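Local atomic coordinates of dihydrofolate reductase (Moritella profunda, PDB entry 3IA4), a protein that probably catalyses the NADPH-dependent reduction of 7,8-dihydrofolate to 5,6,7,8-tetrahydrofolate, a key step of folate metabolism. Residues P22-A27 with K148-Y153; N12-L17 with L119-D124. All coordinates share one frame; numbering follows the deposited sequence.

Contact 1: P22-A27 with K148-Y153; sequences PWHLPA and KNPHNY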
loop_
_atom_site.group_PDB
_atom_site.type_symbol
_atom_site.label_atom_id
_atom_site.label_comp_id
_atom_site.label_asym_id
_atom_site.label_seq_id
_atom_site.Cartn_x
_atom_site.Cartn_y
_atom_site.Cartn_z
ATOM N N PRO A 22 -5.269 0.082 12.721
ATOM C CA PRO A 22 -5.521 0.196 14.174
ATOM C C PRO A 22 -4.488 1.054 14.906
ATOM O O PRO A 22 -3.873 0.579 15.891
ATOM C CB PRO A 22 -5.447 -1.266 14.660
ATOM C CG PRO A 22 -4.418 -1.854 13.746
ATOM C CD PRO A 22 -4.805 -1.271 12.359
ATOM N N TRP A 23 -4.281 2.284 14.429
ATOM C CA TRP A 23 -3.370 3.222 15.093
ATOM C C TRP A 23 -3.754 4.615 14.651
ATOM O O TRP A 23 -4.434 4.802 13.644
ATOM C CB TRP A 23 -1.887 2.986 14.737
ATOM C CG TRP A 23 -1.572 2.829 13.264
ATOM C CD1 TRP A 23 -1.499 3.814 12.306
ATOM C CD2 TRP A 23 -1.363 1.590 12.582
ATOM N NE1 TRP A 23 -1.170 3.256 11.060
ATOM C CE2 TRP A 23 -1.110 1.892 11.214
ATOM C CE3 TRP A 23 -1.319 0.236 13.016
ATOM C CZ2 TRP A 23 -0.842 0.899 10.261
ATOM C CZ3 TRP A 23 -1.066 -0.764 12.051
ATOM C CH2 TRP A 23 -0.804 -0.423 10.704
ATOM N N HIS A 24 -3.325 5.591 15.447
ATOM C CA HIS A 24 -3.470 7.014 15.096
ATOM C C HIS A 24 -2.091 7.547 14.730
ATOM O O HIS A 24 -1.212 7.592 15.586
ATOM C CB HIS A 24 -4.017 7.802 16.311
ATOM C CG HIS A 24 -4.281 9.252 15.994
ATOM N ND1 HIS A 24 -3.447 10.273 16.401
ATOM C CD2 HIS A 24 -5.233 9.824 15.228
ATOM C CE1 HIS A 24 -3.885 11.424 15.909
ATOM N NE2 HIS A 24 -4.978 11.177 15.206
ATOM N N LEU A 25 -1.869 7.921 13.465
ATOM C CA LEU A 25 -0.561 8.341 13.025
ATOM C C LEU A 25 -0.704 9.197 11.758
ATOM O O LEU A 25 -0.371 8.793 10.651
ATOM C CB LEU A 25 0.296 7.041 12.756
ATOM C CG LEU A 25 1.798 7.121 12.950
ATOM C CD1 LEU A 25 2.208 7.667 14.372
ATOM C CD2 LEU A 25 2.485 5.743 12.633
ATOM N N PRO A 26 -1.253 10.410 11.903
ATOM C CA PRO A 26 -1.592 11.232 10.748
ATOM C C PRO A 26 -0.405 11.528 9.862
ATOM O O PRO A 26 -0.585 11.652 8.650
ATOM C CB PRO A 26 -2.050 12.571 11.376
ATOM C CG PRO A 26 -1.882 12.414 12.870
ATOM C CD PRO A 26 -1.636 10.988 13.196
ATOM N N ALA A 27 0.788 11.702 10.425
ATOM C CA ALA A 27 1.925 12.029 9.586
ATOM C C ALA A 27 2.278 10.943 8.594
ATOM O O ALA A 27 2.931 11.208 7.576
ATOM C CB ALA A 27 3.189 12.321 10.452
ATOM N N LYS A 148 1.964 14.903 17.643
ATOM C CA LYS A 148 0.805 14.547 16.816
ATOM C C LYS A 148 0.800 13.048 16.440
ATOM O O LYS A 148 -0.186 12.527 15.954
ATOM C CB LYS A 148 0.742 15.395 15.532
ATOM C CG LYS A 148 0.010 16.726 15.764
ATOM C CD LYS A 148 -0.227 17.493 14.444
ATOM C CE LYS A 148 -1.050 16.669 13.414
ATOM N NZ LYS A 148 -2.193 15.829 13.951
ATOM N N ASN A 149 1.914 12.392 16.710
ATOM C CA ASN A 149 2.142 11.012 16.257
ATOM C C ASN A 149 2.800 10.274 17.391
ATOM O O ASN A 149 3.975 10.459 17.635
ATOM C CB ASN A 149 3.082 11.040 15.039
ATOM C CG ASN A 149 2.474 11.724 13.880
ATOM O OD1 ASN A 149 1.707 11.100 13.094
ATOM N ND2 ASN A 149 2.742 13.047 13.766
ATOM N N PRO A 150 2.051 9.387 18.070
ATOM C CA PRO A 150 2.480 8.807 19.342
ATOM C C PRO A 150 3.462 7.637 19.241
ATOM O O PRO A 150 3.914 7.186 20.270
ATOM C CB PRO A 150 1.177 8.290 19.955
ATOM C CG PRO A 150 0.199 8.126 18.749
ATOM C CD PRO A 150 0.636 9.085 17.715
ATOM N N HIS A 151 3.768 7.148 18.054
ATOM C CA HIS A 151 4.659 6.010 17.923
ATOM C C HIS A 151 5.802 6.367 17.023
ATOM O O HIS A 151 5.604 7.072 16.043
ATOM C CB HIS A 151 3.878 4.837 17.217
ATOM C CG HIS A 151 2.524 4.606 17.805
ATOM N ND1 HIS A 151 2.355 4.257 19.124
ATOM C CD2 HIS A 151 1.277 4.660 17.266
ATOM C CE1 HIS A 151 1.062 4.148 19.393
ATOM N NE2 HIS A 151 0.385 4.376 18.282
ATOM N N ASN A 152 6.992 5.834 17.316
ATOM C CA ASN A 152 8.096 5.937 16.403
ATOM C C ASN A 152 7.772 5.143 15.130
ATOM O O ASN A 152 7.176 4.081 15.208
ATOM C CB ASN A 152 9.312 5.279 17.022
ATOM C CG ASN A 152 9.812 6.004 18.270
ATOM O OD1 ASN A 152 9.690 7.191 18.358
ATOM N ND2 ASN A 152 10.375 5.269 19.230
ATOM N N TYR A 153 8.203 5.654 14.000
ATOM C CA TYR A 153 8.089 4.868 12.740
ATOM C C TYR A 153 9.226 5.178 11.824
ATOM O O TYR A 153 9.992 6.121 12.075
ATOM C CB TYR A 153 6.709 5.023 12.080
ATOM C CG TYR A 153 6.399 6.442 11.598
ATOM C CD1 TYR A 153 5.946 7.411 12.480
ATOM C CD2 TYR A 153 6.592 6.784 10.272
ATOM C CE1 TYR A 153 5.680 8.739 12.019
ATOM C CE2 TYR A 153 6.306 8.081 9.797
ATOM C CZ TYR A 153 5.854 9.036 10.679
ATOM O OH TYR A 153 5.588 10.319 10.197
HETATM O O HOH W 1 -2.479 4.702 18.006
HETATM O O HOH W 2 5.918 11.086 7.756
#
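The chain leading into helix 26-36 of the dihydrofolate reductase fold is met here by the loop joining the last two strands, with Asn149 reaching Ala27 and Leu25 lying between Asn149 and Tyr153. A side-chain carbonyl of a distant loop takes a backbone N-H: Asn149 OD1 accepts from Ala27 N at 2.9 Å, on a lone pair in the carbonyl plane, with an N-H...O angle of 159°. The other end of the amide, ND2, donates to Asp146 OD1; with OD1 and ND2 both bonded, the flip of the amide is fixed. Next to the Ala27 bond, Leu25 crosses Asn149 at about a right angle, its CD1 packing on Asn149 CB at 3.5 Å. The second branch, Leu25 CD2, lies against Tyr153 CD1 at 3.8 Å as the two side chains slide past each other in opposite directions. At the far end of the phenol, Tyr153 OH comes to 3.1 Å from Ala27 CB, a tight approach. Water 2, in the plane of the Tyr153 ring, bridges that hydroxyl to Ala27 O. Water 1 makes a second bridge, accepting from His24 N at 2.8 Å and bonded to His151 NE2 in the plane of the imidazole. Nearby, the Pro150 ring presses its CD against His24 O at 3.2 Å, while Lys148 NZ runs up to Pro26 CG at 3.6 Å. Beyond the two segments, Leu25, Trp23 and His151 pack on Ile117 and Tyr153 on Thr115, both of strand 111-117, while the Tyr153 ring meets that of Tyr143 on strand 135-143.

Contact 2: N12-L17 with L119-D124; sequences NRVIGL and LTTEGD. With NDP (NADPH dihydro-nicotinamide-adenine-dinucleotide phosphate), chain E.
Gly16 and Asp124 join the active-site loop that follows the first strand of dihydrofolate reductase, a loop mobile in relatives, to the loop after strand 111-117, which corresponds to the FG loop of the *E. coli* enzyme, beside the nicotinamide end of NADPH. The pairing is of the kind known from the closed state of the active-site loop in the bacterial enzymes, two loops joined by a few polar bonds. Asp124 N donates to Gly16 O at 2.8 Å with an angle of 163°, the donor tilted from the carbonyl plane. Asp124 OD2 accepts from Asp18 N, so the aspartate grips this loop twice, once through its backbone and once through its carboxylate. Its CG, between the backbone N and the carbonyl carbon (chi1 68°), is set 3.6 Å from Leu17 CA, and OD1 lies 3.4 Å from the same atom. The two side chains cross at about a right angle, Leu17 CD1 resting against the carboxylate. Further along, Val14 packs against the second loop: CG1 sits 3.6 Å from Gly123 CA and also touches the methyl of Thr121, while CG2 faces Thr121 O. Water links the outer end, where Asn12 ND2 donates to water 3, which in turn donates to Thr121 O; Thr120 OG1, whose partner in the protein is Asn11 ND2, also meets water 4, to which Asn12 ND2 donates weakly. Opposite Thr125, strand 14-16 carries a classic beta bulge at Ile15 and Gly16. On the cofactor side, Gly16 CA approaches the ribose hydroxyl O3D of NADPH to 3.5 Å. The carboxamide N7N of NADPH donates to Ile15 O at 3.0 Å, with an almost straight N-H...O angle of 170°.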
loop_
_atom_site.group_PDB
_atom_site.type_symbol
_atom_site.label_atom_id
_atom_site.label_comp_id
_atom_site.label_asym_id
_atom_site.label_seq_id
_atom_site.Cartn_x
_atom_site.Cartn_y
_atom_site.Cartn_z
ATOM N N ASN A 12 4.925 -7.689 13.818
ATOM C CA ASN A 12 4.390 -8.968 13.357
ATOM C C ASN A 12 3.595 -8.744 12.037
ATOM O O ASN A 12 2.720 -9.554 11.723
ATOM C CB ASN A 12 3.480 -9.584 14.436
ATOM C CG ASN A 12 4.164 -9.682 15.779
ATOM O OD1 ASN A 12 5.287 -10.143 15.842
ATOM N ND2 ASN A 12 3.530 -9.116 16.842
ATOM N N ARG A 13 3.974 -7.701 11.262
ATOM C CA ARG A 13 3.370 -7.405 9.928
ATOM C C ARG A 13 1.899 -7.075 9.960
ATOM O O ARG A 13 1.185 -7.204 8.976
ATOM C CB ARG A 13 3.606 -8.570 8.895
ATOM C CG ARG A 13 5.020 -9.046 8.924
ATOM C CD ARG A 13 5.289 -9.895 7.605
ATOM N NE ARG A 13 4.400 -11.085 7.419
ATOM C CZ ARG A 13 4.627 -12.305 7.909
ATOM N NH1 ARG A 13 5.732 -12.549 8.620
ATOM N NH2 ARG A 13 3.807 -13.301 7.639
ATOM N N VAL A 14 1.380 -6.694 11.142
ATOM C CA VAL A 14 -0.045 -6.281 11.144
ATOM C C VAL A 14 -0.285 -5.007 10.313
ATOM O O VAL A 14 0.457 -4.014 10.453
ATOM C CB VAL A 14 -0.529 -5.932 12.625
ATOM C CG1 VAL A 14 -1.961 -5.299 12.598
ATOM C CG2 VAL A 14 -0.646 -7.214 13.441
ATOM N N ILE A 15 -1.329 -5.030 9.488
ATOM C CA ILE A 15 -1.646 -3.863 8.658
ATOM C C ILE A 15 -3.073 -3.381 8.847
ATOM O O ILE A 15 -3.374 -2.261 8.449
ATOM C CB ILE A 15 -1.415 -4.100 7.144
ATOM C CG1 ILE A 15 -2.274 -5.255 6.637
ATOM C CG2 ILE A 15 0.057 -4.300 6.886
ATOM C CD1 ILE A 15 -2.156 -5.401 5.080
ATOM N N GLY A 16 -3.963 -4.191 9.463
ATOM C CA GLY A 16 -5.387 -3.818 9.464
ATOM C C GLY A 16 -6.181 -4.501 10.570
ATOM O O GLY A 16 -5.746 -5.551 11.056
ATOM N N LEU A 17 -7.285 -3.874 10.966
ATOM C CA LEU A 17 -8.235 -4.498 11.882
ATOM C C LEU A 17 -9.583 -3.890 11.570
ATOM O O LEU A 17 -9.705 -2.651 11.552
ATOM C CB LEU A 17 -7.820 -4.209 13.336
ATOM C CG LEU A 17 -8.820 -4.771 14.359
ATOM C CD1 LEU A 17 -8.988 -6.275 14.301
ATOM C CD2 LEU A 17 -8.446 -4.360 15.775
ATOM N N LEU A 119 4.915 -0.574 17.243
ATOM C CA LEU A 119 3.677 -0.747 17.978
ATOM C C LEU A 119 3.291 -2.220 17.889
ATOM O O LEU A 119 3.378 -2.790 16.809
ATOM C CB LEU A 119 2.594 0.102 17.303
ATOM C CG LEU A 119 1.172 -0.143 17.794
ATOM C CD1 LEU A 119 0.916 0.347 19.199
ATOM C CD2 LEU A 119 0.329 0.639 16.825
ATOM N N THR A 120 2.928 -2.839 19.025
ATOM C CA THR A 120 2.304 -4.173 18.979
ATOM C C THR A 120 0.776 -3.963 19.130
ATOM O O THR A 120 0.282 -3.426 20.144
ATOM C CB THR A 120 2.806 -5.053 20.090
ATOM O OG1 THR A 120 4.210 -5.271 19.895
ATOM C CG2 THR A 120 2.055 -6.406 20.084
ATOM N N THR A 121 0.056 -4.343 18.109
ATOM C CA THR A 121 -1.393 -4.141 18.119
ATOM C C THR A 121 -2.026 -5.411 17.557
ATOM O O THR A 121 -1.376 -6.149 16.806
ATOM C CB THR A 121 -1.768 -2.842 17.331
ATOM O OG1 THR A 121 -3.134 -2.479 17.589
ATOM C CG2 THR A 121 -1.561 -2.984 15.879
ATOM N N GLU A 122 -3.251 -5.720 17.938
ATOM C CA GLU A 122 -3.941 -6.884 17.324
ATOM C C GLU A 122 -4.396 -6.585 15.894
ATOM O O GLU A 122 -4.788 -5.485 15.529
ATOM C CB GLU A 122 -5.161 -7.289 18.152
ATOM C CG GLU A 122 -4.778 -8.195 19.345
ATOM C CD GLU A 122 -5.985 -8.491 20.232
ATOM O OE1 GLU A 122 -7.159 -8.253 19.754
ATOM O OE2 GLU A 122 -5.747 -8.885 21.410
ATOM N N GLY A 123 -4.316 -7.597 15.036
ATOM C CA GLY A 123 -4.726 -7.425 13.664
ATOM C C GLY A 123 -5.781 -8.428 13.199
ATOM O O GLY A 123 -6.034 -9.414 13.873
ATOM N N ASP A 124 -6.391 -8.142 12.035
ATOM C CA ASP A 124 -7.102 -9.178 11.293
ATOM C C ASP A 124 -6.652 -9.261 9.818
ATOM O O ASP A 124 -7.271 -9.956 9.019
ATOM C CB ASP A 124 -8.638 -9.039 11.426
ATOM C CG ASP A 124 -9.192 -7.815 10.741
ATOM O OD1 ASP A 124 -8.530 -7.184 9.859
ATOM O OD2 ASP A 124 -10.363 -7.485 11.047
HETATM P PA NDP E . -8.399 -5.763 -0.155
HETATM O O1A NDP E . -7.196 -6.496 -0.687
HETATM O O2A NDP E . -8.381 -4.280 0.049
HETATM O O5B NDP E . -9.746 -6.087 -1.025
HETATM C C5B NDP E . -10.023 -7.459 -1.378
HETATM C C4B NDP E . -11.177 -7.399 -2.371
HETATM O O4B NDP E . -10.602 -7.057 -3.640
HETATM C C3B NDP E . -11.743 -8.813 -2.652
HETATM O O3B NDP E . -12.703 -9.161 -1.660
HETATM C C2B NDP E . -12.297 -8.703 -4.063
HETATM O O2B NDP E . -13.420 -7.818 -4.115
HETATM C C1B NDP E . -11.177 -7.893 -4.686
HETATM N N9A NDP E . -10.125 -8.717 -5.318
HETATM C C8A NDP E . -9.062 -9.246 -4.692
HETATM N N7A NDP E . -8.241 -9.860 -5.568
HETATM C C5A NDP E . -8.794 -9.698 -6.803
HETATM C C6A NDP E . -8.452 -10.048 -8.189
HETATM N N6A NDP E . -7.335 -10.779 -8.511
HETATM N N1A NDP E . -9.347 -9.623 -9.145
HETATM C C2A NDP E . -10.439 -8.901 -8.919
HETATM N N3A NDP E . -10.795 -8.556 -7.684
HETATM C C4A NDP E . -10.008 -8.925 -6.620
HETATM O O3 NDP E . -8.917 -6.445 1.218
HETATM P PN NDP E . -8.258 -6.981 2.584
HETATM O O1N NDP E . -7.294 -8.061 2.256
HETATM O O2N NDP E . -9.366 -7.259 3.534
HETATM O O5D NDP E . -7.365 -5.762 3.064
HETATM C C5D NDP E . -8.008 -4.640 3.651
HETATM C C4D NDP E . -7.365 -4.332 4.998
HETATM O O4D NDP E . -6.001 -3.807 4.792
HETATM C C3D NDP E . -8.097 -3.257 5.815
HETATM O O3D NDP E . -8.002 -3.594 7.212
HETATM C C2D NDP E . -7.279 -1.987 5.578
HETATM O O2D NDP E . -7.389 -1.004 6.638
HETATM C C1D NDP E . -5.894 -2.571 5.525
HETATM N N1N NDP E . -4.906 -1.785 4.793
HETATM C C2N NDP E . -3.777 -1.463 5.428
HETATM C C3N NDP E . -2.771 -0.826 4.746
HETATM C C7N NDP E . -1.528 -0.466 5.498
HETATM O O7N NDP E . -0.585 -0.037 4.866
HETATM N N7N NDP E . -1.390 -0.715 6.804
HETATM C C4N NDP E . -2.842 -0.411 3.285
HETATM C C5N NDP E . -4.092 -0.894 2.727
HETATM C C6N NDP E . -5.068 -1.498 3.482
HETATM P P2B NDP E . -14.837 -8.314 -4.734
HETATM O O1X NDP E . -15.559 -7.050 -4.907
HETATM O O2X NDP E . -14.448 -9.094 -5.943
HETATM O O3X NDP E . -15.388 -9.275 -3.717
HETATM O O HOH W 3 0.559 -8.527 16.762
HETATM O O HOH W 4 5.075 -7.744 19.455
#

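Overall arrangement
Leaving strand 2-9, the chain supplies 12-17 and then 22-27, which runs into helix 26-36, and the partners of both come much later. Contact 2 closes a loop of 101 residues when 119-124 returns after strand 111-117, and contact 1 closes one of 120 residues at 148-153, ahead of strand 153-160. Their segments alternate, so the two closures cross and do not nest. Both tie the chain between strand 2-9 and helix 26-36 to later loops, contact 2 nearer its start and contact 1 where it enters the helix. They touch directly: Trp23 and His151 of contact 1 pack on Leu119 of contact 2, and Trp23 also meets Val14, close to the bound NADPH.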